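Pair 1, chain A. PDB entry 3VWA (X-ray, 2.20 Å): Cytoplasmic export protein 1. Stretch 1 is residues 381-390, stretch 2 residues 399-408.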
# COMPACT_ATOMS: atom_id res chain seq x y z
N ILE A 381 -4.80 -20.31 -5.39
CA ILE A 381 -3.40 -20.02 -5.69
C ILE A 381 -2.54 -21.27 -5.75
O ILE A 381 -1.79 -21.45 -6.71
CB ILE A 381 -2.78 -18.99 -4.73
CG1 ILE A 381 -3.63 -17.71 -4.72
CG2 ILE A 381 -1.29 -18.75 -5.04
CD1 ILE A 381 -3.71 -16.98 -6.04
N TYR A 382 -2.66 -22.14 -4.74
CA TYR A 382 -1.81 -23.30 -4.61
C TYR A 382 -1.83 -24.22 -5.82
O TYR A 382 -0.78 -24.63 -6.29
CB TYR A 382 -2.19 -24.11 -3.35
CG TYR A 382 -1.33 -25.33 -3.14
CD1 TYR A 382 -0.03 -25.17 -2.72
CD2 TYR A 382 -1.81 -26.64 -3.36
CE1 TYR A 382 0.80 -26.24 -2.51
CE2 TYR A 382 -0.96 -27.73 -3.14
CZ TYR A 382 0.35 -27.49 -2.70
OH TYR A 382 1.31 -28.44 -2.42
N PRO A 383 -3.03 -24.57 -6.33
CA PRO A 383 -3.05 -25.53 -7.42
C PRO A 383 -2.21 -25.08 -8.62
O PRO A 383 -1.70 -25.91 -9.34
CB PRO A 383 -4.55 -25.60 -7.79
CG PRO A 383 -5.23 -25.24 -6.50
CD PRO A 383 -4.38 -24.13 -5.98
N HIS A 384 -2.06 -23.78 -8.84
CA HIS A 384 -1.18 -23.32 -9.95
C HIS A 384 0.21 -23.18 -9.45
O HIS A 384 1.20 -23.52 -10.13
CB HIS A 384 -1.68 -21.97 -10.49
CG HIS A 384 -3.12 -22.00 -10.93
ND1 HIS A 384 -4.10 -21.30 -10.32
CD2 HIS A 384 -3.73 -22.71 -11.96
CE1 HIS A 384 -5.27 -21.54 -10.93
NE2 HIS A 384 -5.05 -22.40 -11.93
N PHE A 385 0.31 -22.68 -8.23
CA PHE A 385 1.60 -22.55 -7.61
C PHE A 385 2.42 -23.84 -7.73
O PHE A 385 3.60 -23.85 -8.14
CB PHE A 385 1.40 -22.15 -6.17
CG PHE A 385 2.59 -22.43 -5.30
CD1 PHE A 385 3.66 -21.52 -5.23
CD2 PHE A 385 2.64 -23.62 -4.55
CE1 PHE A 385 4.76 -21.78 -4.42
CE2 PHE A 385 3.72 -23.86 -3.73
CZ PHE A 385 4.78 -22.95 -3.68
N ILE A 386 1.77 -24.95 -7.39
CA ILE A 386 2.46 -26.22 -7.21
C ILE A 386 2.91 -26.87 -8.50
O ILE A 386 3.90 -27.57 -8.52
CB ILE A 386 1.59 -27.21 -6.33
CG1 ILE A 386 2.46 -28.31 -5.72
CG2 ILE A 386 0.34 -27.71 -7.06
CD1 ILE A 386 3.50 -27.71 -4.79
N GLN A 387 2.18 -26.64 -9.58
CA GLN A 387 2.58 -27.10 -10.92
C GLN A 387 3.94 -26.54 -11.25
O GLN A 387 4.65 -27.10 -12.09
CB GLN A 387 1.57 -26.66 -12.00
CG GLN A 387 0.20 -27.31 -11.91
CD GLN A 387 0.25 -28.71 -11.32
OE1 GLN A 387 0.25 -29.71 -12.03
NE2 GLN A 387 0.28 -28.80 -10.00
N GLY A 388 4.31 -25.45 -10.60
CA GLY A 388 5.71 -24.96 -10.77
C GLY A 388 6.74 -26.09 -10.63
O GLY A 388 7.84 -26.04 -11.21
N LEU A 389 6.38 -27.14 -9.89
CA LEU A 389 7.39 -28.20 -9.63
C LEU A 389 7.64 -29.06 -10.82
O LEU A 389 8.67 -29.73 -10.91
CB LEU A 389 7.01 -29.12 -8.44
CG LEU A 389 7.01 -28.50 -7.06
CD1 LEU A 389 6.36 -29.51 -6.11
CD2 LEU A 389 8.43 -28.14 -6.62
N THR A 390 6.68 -29.02 -11.75
CA THR A 390 6.73 -29.90 -12.90
C THR A 390 7.08 -29.15 -14.17
O THR A 390 7.08 -29.74 -15.24
CB THR A 390 5.40 -30.68 -13.08
OG1 THR A 390 4.35 -29.77 -13.41
CG2 THR A 390 5.03 -31.45 -11.81
N GLN A 399 12.87 -22.94 -7.37
CA GLN A 399 12.26 -21.88 -6.57
C GLN A 399 10.89 -22.25 -6.04
O GLN A 399 10.56 -21.86 -4.92
CB GLN A 399 12.20 -20.53 -7.28
CG GLN A 399 13.58 -19.94 -7.56
CD GLN A 399 14.43 -19.79 -6.31
OE1 GLN A 399 15.36 -20.52 -6.15
NE2 GLN A 399 14.09 -18.85 -5.43
N THR A 400 10.07 -22.95 -6.84
CA THR A 400 8.77 -23.36 -6.32
C THR A 400 9.08 -24.20 -5.07
O THR A 400 8.53 -23.98 -4.02
CB THR A 400 7.96 -24.17 -7.35
OG1 THR A 400 7.84 -23.45 -8.59
CG2 THR A 400 6.58 -24.45 -6.84
N LEU A 401 10.00 -25.15 -5.20
CA LEU A 401 10.34 -26.03 -4.12
C LEU A 401 10.70 -25.29 -2.85
O LEU A 401 10.11 -25.55 -1.80
CB LEU A 401 11.43 -27.01 -4.54
CG LEU A 401 12.03 -27.91 -3.46
CD1 LEU A 401 11.00 -28.83 -2.76
CD2 LEU A 401 13.10 -28.72 -4.17
N LYS A 402 11.59 -24.33 -2.95
CA LYS A 402 12.06 -23.57 -1.78
C LYS A 402 10.98 -22.66 -1.17
O LYS A 402 11.20 -21.99 -0.14
CB LYS A 402 13.17 -22.63 -2.21
CG LYS A 402 14.48 -23.26 -2.62
CD LYS A 402 15.55 -22.18 -2.59
CE LYS A 402 16.91 -22.70 -3.05
NZ LYS A 402 18.01 -21.73 -2.77
N THR A 403 9.86 -22.53 -1.85
CA THR A 403 8.83 -21.61 -1.39
C THR A 403 7.75 -22.38 -0.63
O THR A 403 6.91 -21.78 -0.02
CB THR A 403 8.25 -20.85 -2.63
OG1 THR A 403 9.30 -20.06 -3.18
CG2 THR A 403 7.11 -19.93 -2.28
N ILE A 404 7.76 -23.71 -0.70
CA ILE A 404 6.70 -24.54 -0.14
C ILE A 404 6.50 -24.30 1.36
O ILE A 404 5.36 -24.21 1.82
CB ILE A 404 6.99 -26.06 -0.41
CG1 ILE A 404 6.60 -26.43 -1.84
CG2 ILE A 404 6.19 -26.94 0.54
CD1 ILE A 404 7.12 -27.79 -2.30
N PRO A 405 7.60 -24.20 2.12
CA PRO A 405 7.43 -23.97 3.53
C PRO A 405 6.65 -22.69 3.90
O PRO A 405 6.03 -22.64 4.94
CB PRO A 405 8.86 -23.83 4.03
CG PRO A 405 9.59 -24.78 3.14
CD PRO A 405 9.02 -24.44 1.78
N CYS A 406 6.71 -21.67 3.07
CA CYS A 406 6.03 -20.40 3.41
C CYS A 406 4.52 -20.48 3.16
O CYS A 406 3.73 -19.71 3.69
CB CYS A 406 6.59 -19.27 2.53
SG CYS A 406 8.38 -19.21 2.33
N ILE A 407 4.06 -21.38 2.32
CA ILE A 407 2.61 -21.36 2.14
C ILE A 407 1.89 -22.53 2.76
O ILE A 407 0.67 -22.61 2.79
CB ILE A 407 2.16 -21.03 0.67
CG1 ILE A 407 1.95 -22.26 -0.17
CG2 ILE A 407 3.06 -19.96 0.00
CD1 ILE A 407 3.14 -23.18 -0.24
N VAL A 408 2.67 -23.43 3.31
CA VAL A 408 2.15 -24.66 3.81
C VAL A 408 1.08 -24.46 4.91
O VAL A 408 0.17 -25.29 5.07
CB VAL A 408 3.36 -25.50 4.22
CG1 VAL A 408 3.53 -25.55 5.70
CG2 VAL A 408 3.33 -26.85 3.55
O HOH W 1 5.40 -22.04 -8.83

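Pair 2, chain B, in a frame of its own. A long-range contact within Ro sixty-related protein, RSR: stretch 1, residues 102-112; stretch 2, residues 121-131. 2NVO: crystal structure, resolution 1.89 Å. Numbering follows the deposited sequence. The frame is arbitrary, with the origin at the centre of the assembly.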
# COMPACT_ATOMS: atom_id res chain seq x y z
N ALA B 102 -2.66 -4.87 -12.99
CA ALA B 102 -3.88 -5.54 -13.43
C ALA B 102 -4.62 -4.69 -14.46
O ALA B 102 -5.22 -5.22 -15.41
CB ALA B 102 -4.78 -5.86 -12.25
N LEU B 103 -4.57 -3.38 -14.27
CA LEU B 103 -5.15 -2.44 -15.23
C LEU B 103 -4.43 -2.50 -16.57
O LEU B 103 -5.07 -2.47 -17.62
CB LEU B 103 -5.12 -1.02 -14.67
CG LEU B 103 -6.01 -0.83 -13.45
CD1 LEU B 103 -5.83 0.56 -12.85
CD2 LEU B 103 -7.47 -1.06 -13.85
N LEU B 104 -3.10 -2.60 -16.53
CA LEU B 104 -2.27 -2.66 -17.73
C LEU B 104 -2.52 -3.94 -18.49
O LEU B 104 -2.70 -3.93 -19.69
CB LEU B 104 -0.78 -2.57 -17.37
CG LEU B 104 0.23 -2.95 -18.46
CD1 LEU B 104 0.00 -2.11 -19.72
CD2 LEU B 104 1.67 -2.80 -17.98
N VAL B 105 -2.52 -5.05 -17.76
CA VAL B 105 -2.77 -6.35 -18.37
C VAL B 105 -4.15 -6.39 -19.01
O VAL B 105 -4.31 -6.87 -20.13
CB VAL B 105 -2.62 -7.48 -17.34
CG1 VAL B 105 -3.16 -8.77 -17.91
CG2 VAL B 105 -1.15 -7.65 -16.94
N LEU B 106 -5.14 -5.87 -18.29
CA LEU B 106 -6.51 -5.81 -18.79
C LEU B 106 -6.60 -5.00 -20.07
O LEU B 106 -7.26 -5.41 -21.02
CB LEU B 106 -7.46 -5.23 -17.74
CG LEU B 106 -8.95 -5.49 -18.05
CD1 LEU B 106 -9.34 -6.95 -17.80
CD2 LEU B 106 -9.85 -4.56 -17.25
N ALA B 107 -5.92 -3.85 -20.11
CA ALA B 107 -5.84 -3.06 -21.32
C ALA B 107 -5.26 -3.87 -22.47
O ALA B 107 -5.79 -3.84 -23.58
CB ALA B 107 -5.04 -1.78 -21.10
N LEU B 108 -4.17 -4.59 -22.22
CA LEU B 108 -3.49 -5.36 -23.27
C LEU B 108 -4.43 -6.40 -23.88
O LEU B 108 -4.52 -6.53 -25.10
CB LEU B 108 -2.23 -6.05 -22.74
CG LEU B 108 -1.00 -5.22 -22.40
CD1 LEU B 108 0.00 -6.03 -21.58
CD2 LEU B 108 -0.35 -4.68 -23.67
N ILE B 109 -5.10 -7.15 -23.02
CA ILE B 109 -6.06 -8.14 -23.48
C ILE B 109 -7.20 -7.46 -24.25
O ILE B 109 -7.45 -7.78 -25.41
CB ILE B 109 -6.64 -8.94 -22.30
CG1 ILE B 109 -5.53 -9.60 -21.48
CG2 ILE B 109 -7.64 -9.98 -22.80
CD1 ILE B 109 -6.02 -10.25 -20.19
N ALA B 110 -7.85 -6.50 -23.61
CA ALA B 110 -8.98 -5.80 -24.19
C ALA B 110 -8.65 -5.18 -25.55
O ALA B 110 -9.48 -5.19 -26.45
CB ALA B 110 -9.51 -4.73 -23.24
N LYS B 111 -7.43 -4.67 -25.68
CA LYS B 111 -7.07 -3.90 -26.87
C LYS B 111 -6.35 -4.72 -27.94
O LYS B 111 -6.44 -4.40 -29.11
CB LYS B 111 -6.22 -2.68 -26.52
CG LYS B 111 -6.89 -1.67 -25.60
CD LYS B 111 -8.06 -0.97 -26.26
CE LYS B 111 -7.62 -0.16 -27.47
NZ LYS B 111 -8.65 0.85 -27.87
N THR B 112 -5.61 -5.74 -27.53
CA THR B 112 -4.74 -6.43 -28.48
C THR B 112 -4.82 -7.96 -28.50
O THR B 112 -4.07 -8.61 -29.22
CB THR B 112 -3.26 -6.01 -28.30
OG1 THR B 112 -2.71 -6.64 -27.14
CG2 THR B 112 -3.14 -4.50 -28.18
N ALA B 121 -14.41 -10.05 -23.28
CA ALA B 121 -14.45 -10.47 -21.89
C ALA B 121 -13.63 -9.52 -21.01
O ALA B 121 -14.03 -9.22 -19.88
CB ALA B 121 -13.94 -11.90 -21.76
N ALA B 122 -12.51 -9.04 -21.53
CA ALA B 122 -11.71 -8.04 -20.82
C ALA B 122 -12.55 -6.79 -20.58
O ALA B 122 -12.68 -6.33 -19.45
CB ALA B 122 -10.45 -7.72 -21.59
N TRP B 123 -13.15 -6.26 -21.64
CA TRP B 123 -14.05 -5.12 -21.50
C TRP B 123 -15.15 -5.36 -20.47
O TRP B 123 -15.43 -4.49 -19.65
CB TRP B 123 -14.64 -4.72 -22.84
CG TRP B 123 -13.68 -3.98 -23.71
CD1 TRP B 123 -13.07 -4.44 -24.85
CD2 TRP B 123 -13.19 -2.65 -23.51
NE1 TRP B 123 -12.25 -3.47 -25.37
CE2 TRP B 123 -12.30 -2.36 -24.57
CE3 TRP B 123 -13.43 -1.67 -22.54
CZ2 TRP B 123 -11.65 -1.14 -24.68
CZ3 TRP B 123 -12.78 -0.46 -22.66
CH2 TRP B 123 -11.90 -0.20 -23.72
N ASP B 124 -15.77 -6.54 -20.52
CA ASP B 124 -16.85 -6.85 -19.58
C ASP B 124 -16.39 -6.82 -18.12
O ASP B 124 -17.19 -6.57 -17.22
CB ASP B 124 -17.47 -8.22 -19.90
CG ASP B 124 -18.39 -8.19 -21.12
OD1 ASP B 124 -18.84 -7.08 -21.52
OD2 ASP B 124 -18.66 -9.28 -21.68
N ALA B 125 -15.10 -7.08 -17.90
CA ALA B 125 -14.53 -7.05 -16.55
C ALA B 125 -14.10 -5.65 -16.11
O ALA B 125 -13.89 -5.42 -14.92
CB ALA B 125 -13.37 -8.01 -16.45
N LEU B 126 -13.97 -4.71 -17.05
CA LEU B 126 -13.50 -3.37 -16.71
C LEU B 126 -14.24 -2.72 -15.53
O LEU B 126 -13.60 -2.15 -14.64
CB LEU B 126 -13.51 -2.44 -17.92
CG LEU B 126 -12.84 -1.09 -17.66
CD1 LEU B 126 -11.37 -1.27 -17.27
CD2 LEU B 126 -12.95 -0.17 -18.86
N PRO B 127 -15.58 -2.80 -15.50
CA PRO B 127 -16.31 -2.19 -14.38
C PRO B 127 -15.90 -2.75 -13.02
O PRO B 127 -15.93 -2.03 -12.02
CB PRO B 127 -17.77 -2.56 -14.69
CG PRO B 127 -17.80 -2.74 -16.16
CD PRO B 127 -16.49 -3.35 -16.52
N GLU B 128 -15.51 -4.02 -12.97
CA GLU B 128 -15.07 -4.62 -11.72
C GLU B 128 -13.68 -4.12 -11.36
O GLU B 128 -13.44 -3.68 -10.23
CB GLU B 128 -15.03 -6.14 -11.82
CG GLU B 128 -14.87 -6.82 -10.47
CD GLU B 128 -14.67 -8.34 -10.57
OE1 GLU B 128 -14.83 -8.90 -11.68
OE2 GLU B 128 -14.36 -8.97 -9.54
N VAL B 129 -12.78 -4.19 -12.34
CA VAL B 129 -11.36 -3.94 -12.10
C VAL B 129 -11.05 -2.46 -11.94
O VAL B 129 -10.22 -2.08 -11.12
CB VAL B 129 -10.49 -4.54 -13.22
CG1 VAL B 129 -9.03 -4.13 -13.04
CG2 VAL B 129 -10.60 -6.05 -13.23
N ALA B 130 -11.70 -1.61 -12.74
CA ALA B 130 -11.55 -0.17 -12.59
C ALA B 130 -12.51 0.36 -11.52
O ALA B 130 -13.45 1.08 -11.85
CB ALA B 130 -11.79 0.53 -13.92
N ARG B 131 -12.25 0.03 -10.26
CA ARG B 131 -13.19 0.35 -9.18
C ARG B 131 -13.43 1.84 -8.98
O ARG B 131 -14.57 2.27 -8.80
CB ARG B 131 -12.73 -0.24 -7.84
CG ARG B 131 -12.45 -1.71 -7.86
CD ARG B 131 -12.15 -2.21 -6.45
NE ARG B 131 -11.52 -1.18 -5.62
CZ ARG B 131 -10.21 -1.06 -5.41
NH1 ARG B 131 -9.36 -1.92 -5.97
NH2 ARG B 131 -9.75 -0.09 -4.63

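Two helices running in nearly opposite directions pack in the same way in pair 1 and pair 2. The angle between their N-to-C directions is 144° in pair 1 and 146° in pair 2, and the central residues superpose with an RMSD of 0.8 Å. The helix axes approach to 10.0 Å in pair 1 and 8.4 Å in pair 2. In both, the second helix is kinked at a matched proline, Pro A405 and Pro B127, which lacks the amide hydrogen for a bond to the turn before.

At the centre of each contact one large side chain of the first helix fills a hole in the second. Phe A385 sits among Thr A400, Thr A403, Ile A404 and Ile A407; its counterpart Leu B106 sits among the matched Ala B122, Ala B125, Leu B126 and Val B129. Their side-chain centres fall only 0.8 Å apart, although one is an aromatic ring and the other a branched aliphatic chain. The flat ring takes Thr A400 CG2 over one face, 4.1 Å from the centroid of the Phe A385 ring, while Phe A385 CE2 reaches Ile A407 CD1 at 3.6 Å. Leu B106 uses its two methyls instead: CD1 lies 4.0 Å from Ala B122 CB, and CD2 lies 3.6 Å from Leu B126 CD1.

Thr A400 and Ala B122 coincide almost exactly, but the threonine adds a polar element. One water donates hydrogen bonds to Phe A385 O (2.6 Å) and Thr A400 OG1 (2.8 Å), linking the helices where no direct hydrogen bond crosses. Gly A388 gives this hydroxyl room: its CA is 3.4 Å from Thr A400 OG1, and an ideal CB would clash at 2.2 Å from Thr A400 OG1. The matched Ile B109 has a side chain here, and its CG2 packs 3.8 Å from the smaller Ala B122 CB.

At the next matched position the bulk changes sides. In pair 1 Leu A389 supplies it, with CD2 3.8 Å from Leu A401 CB and CD1 4.2 Å from Ile A404 CD1. In pair 2 the small Ala B110 faces the large Trp B123, the counterpart of Leu A401. Ala B110 CB lies over the face of the indole, 3.8 Å from the centroid of the five-membered ring of Trp B123, and also meets Ala B122 CB at 3.5 Å.

Toward the other end, Tyr A382 CD1 approaches Ile A407 CG1 at 4.3 Å, whereas the matched Leu B103 CD2 packs more tightly on Val B129 CG1, at 3.5 Å.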